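Protection of telomeres protein 1 (Schizosaccharomyces pombe, PDB 5USB) binds single-stranded telomeric DNA of the GGTTAC repeat, protecting the 3' overhang of the chromosome end and regulating telomerase and telomere length. Local coordinates at a contact of chain A with DNA. Coordinates in Å, arbitrary orientation; residue numbers count along the deposited sequence, not the author numbering.

A contact of chain A with DNA. Residues 66, 68, 70, 95, 97-98, 103, 105. With nucleotides of chain B.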
# COMPACT_ATOMS: atom_id res chain seq x y z
N ARG A 66 -4.23 2.19 -2.49
CA ARG A 66 -3.91 1.42 -3.69
C ARG A 66 -2.51 1.78 -4.16
O ARG A 66 -2.18 2.96 -4.23
CB ARG A 66 -4.92 1.73 -4.80
CG ARG A 66 -4.53 1.21 -6.17
CD ARG A 66 -5.46 1.84 -7.23
NE ARG A 66 -6.82 1.34 -7.13
CZ ARG A 66 -7.89 1.99 -7.58
NH1 ARG A 66 -7.77 3.18 -8.15
NH2 ARG A 66 -9.08 1.44 -7.44
N ILE A 68 0.03 1.10 -7.45
CA ILE A 68 0.16 0.57 -8.80
C ILE A 68 1.63 0.41 -9.15
O ILE A 68 2.41 1.36 -9.04
CB ILE A 68 -0.53 1.47 -9.85
CG1 ILE A 68 -1.95 1.79 -9.41
CG2 ILE A 68 -0.46 0.80 -11.24
CD1 ILE A 68 -2.80 0.63 -9.36
N TRP A 70 4.43 -0.83 -12.02
CA TRP A 70 4.68 -1.07 -13.44
C TRP A 70 6.06 -1.66 -13.66
O TRP A 70 6.96 -1.55 -12.83
CB TRP A 70 4.58 0.22 -14.24
CG TRP A 70 3.20 0.65 -14.61
CD1 TRP A 70 2.42 0.14 -15.62
CD2 TRP A 70 2.45 1.71 -14.02
NE1 TRP A 70 1.24 0.81 -15.68
CE2 TRP A 70 1.23 1.78 -14.71
CE3 TRP A 70 2.70 2.60 -12.98
CZ2 TRP A 70 0.25 2.70 -14.38
CZ3 TRP A 70 1.73 3.51 -12.66
CH2 TRP A 70 0.51 3.56 -13.36
N LYS A 95 0.17 10.27 -5.52
CA LYS A 95 -0.56 11.15 -6.41
C LYS A 95 -2.03 11.08 -6.04
O LYS A 95 -2.43 10.35 -5.13
CB LYS A 95 -0.35 10.79 -7.88
CG LYS A 95 -0.82 9.41 -8.26
CD LYS A 95 -0.66 9.14 -9.74
CE LYS A 95 -1.74 9.81 -10.55
NZ LYS A 95 -2.04 9.01 -11.75
N ASP A 97 -5.86 10.56 -7.86
CA ASP A 97 -6.43 10.03 -9.08
C ASP A 97 -7.52 10.98 -9.59
O ASP A 97 -7.73 12.08 -9.07
CB ASP A 97 -6.94 8.59 -8.89
CG ASP A 97 -8.17 8.46 -8.00
OD1 ASP A 97 -8.86 9.45 -7.72
OD2 ASP A 97 -8.47 7.31 -7.57
N HIS A 98 -8.17 10.56 -10.65
CA HIS A 98 -9.14 11.40 -11.31
C HIS A 98 -10.28 11.81 -10.45
O HIS A 98 -10.88 12.81 -10.66
CB HIS A 98 -9.68 10.69 -12.53
CG HIS A 98 -8.73 10.65 -13.69
ND1 HIS A 98 -8.30 11.80 -14.33
CD2 HIS A 98 -8.16 9.62 -14.34
CE1 HIS A 98 -7.48 11.46 -15.31
NE2 HIS A 98 -7.38 10.14 -15.33
N GLU A 103 -3.26 7.74 -4.12
CA GLU A 103 -2.75 6.45 -4.53
C GLU A 103 -1.23 6.53 -4.57
O GLU A 103 -0.64 7.61 -4.56
CB GLU A 103 -3.34 6.01 -5.89
CG GLU A 103 -3.14 7.00 -7.00
CD GLU A 103 -3.70 6.54 -8.35
OE1 GLU A 103 -4.18 5.39 -8.44
OE2 GLU A 103 -3.63 7.34 -9.31
N ILE A 105 2.30 5.11 -6.55
CA ILE A 105 2.71 4.73 -7.89
C ILE A 105 4.17 4.33 -7.86
O ILE A 105 5.00 5.03 -7.26
CB ILE A 105 2.50 5.89 -8.88
CG1 ILE A 105 1.02 6.27 -8.95
CG2 ILE A 105 3.04 5.49 -10.22
CD1 ILE A 105 0.10 5.19 -9.38
P DG B 2 -2.98 5.36 -20.43
OP1 DG B 2 -3.19 4.87 -21.81
OP2 DG B 2 -3.23 6.77 -20.09
O5' DG B 2 -3.85 4.45 -19.47
C5' DG B 2 -3.81 3.03 -19.58
C4' DG B 2 -4.45 2.43 -18.35
O4' DG B 2 -3.52 2.36 -17.25
C3' DG B 2 -5.61 3.23 -17.80
O3' DG B 2 -6.73 2.87 -18.58
C2' DG B 2 -5.68 2.71 -16.37
C1' DG B 2 -4.23 2.49 -16.02
N9 DG B 2 -3.61 3.57 -15.27
C8 DG B 2 -2.77 4.51 -15.79
N7 DG B 2 -2.34 5.37 -14.91
C5 DG B 2 -2.98 5.00 -13.74
C6 DG B 2 -2.92 5.57 -12.45
O6 DG B 2 -2.25 6.53 -12.07
N1 DG B 2 -3.73 4.89 -11.55
C2 DG B 2 -4.48 3.78 -11.85
N2 DG B 2 -5.18 3.25 -10.85
N3 DG B 2 -4.54 3.24 -13.06
C4 DG B 2 -3.77 3.89 -13.95
P DT B 3 -8.03 3.72 -18.52
OP1 DT B 3 -8.92 3.27 -19.60
OP2 DT B 3 -7.69 5.12 -18.38
O5' DT B 3 -8.74 3.22 -17.20
C5' DT B 3 -9.05 1.86 -17.02
C4' DT B 3 -9.78 1.72 -15.71
O4' DT B 3 -8.91 2.20 -14.67
C3' DT B 3 -11.06 2.56 -15.61
O3' DT B 3 -12.00 1.70 -14.95
C2' DT B 3 -10.59 3.79 -14.85
C1' DT B 3 -9.54 3.22 -13.93
N1 DT B 3 -8.54 4.21 -13.57
C2 DT B 3 -8.34 4.46 -12.24
O2 DT B 3 -8.92 3.85 -11.37
N3 DT B 3 -7.40 5.42 -11.97
C4 DT B 3 -6.67 6.15 -12.89
O4 DT B 3 -5.87 6.98 -12.50
C5 DT B 3 -6.93 5.84 -14.27
C7 DT B 3 -6.17 6.56 -15.33
C6 DT B 3 -7.85 4.90 -14.54
P DT B 4 -13.46 2.14 -14.49
OP1 DT B 4 -14.38 1.06 -14.81
OP2 DT B 4 -13.76 3.49 -14.94
O5' DT B 4 -13.37 2.13 -12.91
C5' DT B 4 -12.76 1.04 -12.23
C4' DT B 4 -12.70 1.30 -10.75
O4' DT B 4 -11.71 2.32 -10.48
C3' DT B 4 -13.99 1.79 -10.10
O3' DT B 4 -14.06 1.31 -8.76
C2' DT B 4 -13.78 3.29 -10.05
C1' DT B 4 -12.30 3.36 -9.73
N1 DT B 4 -11.62 4.62 -10.08
C2 DT B 4 -10.78 5.19 -9.17
O2 DT B 4 -10.51 4.68 -8.10
N3 DT B 4 -10.19 6.35 -9.59
C4 DT B 4 -10.38 7.00 -10.79
O4 DT B 4 -9.79 8.04 -11.02
C5 DT B 4 -11.29 6.35 -11.70
C7 DT B 4 -11.55 6.98 -13.03
C6 DT B 4 -11.87 5.21 -11.30
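The ring N-H of DT4, at N3 on its Watson-Crick edge, bonds to the carboxylate oxygen OD2 of Asp97 at 2.8 Å and nearly straight (169° at H), coming down on the oxygen from above the carboxylate plane. Either side of N3 the two carbonyls are read as well: the backbone N of His98, a poorly ordered residue, probably donates to O4 of DT4 at 3.0 Å, and Arg66 gives NH1 to O2 at 3.1 Å, the acceptor tilted from the guanidinium plane. Arg66 leaves strand 65-69 with CG anti to its backbone N (chi1 168°) and bends at chi3, which carries the guanidinium to the base edge. A leucine in its place would probably leave O2 of DT4 without this donor and the base edge less firmly held. DG2 is read by a charged pair from neighbouring strands of this OB-fold domain: Lys95 NZ donates to the Hoogsteen-edge O6, while N1 of DG2 donates to Glu103 OE1 at 3.2 Å, on the syn side of the carboxylate. Lys95 NZ also forms a salt bridge with Glu103 OE2 at 3.4 Å, weak as a hydrogen bond. Glu103 OE2 faces O6 of DG2, acceptor to acceptor at 3.2 Å, which the ammonium probably makes tolerable. Trp70 turns its rim onto the purine face at 77° between planes, with CH2 3.7 Å from N7 of DG2. On the same face, toward the amino end, CG1 of Ile68 packs 3.8 Å from N2 of DG2.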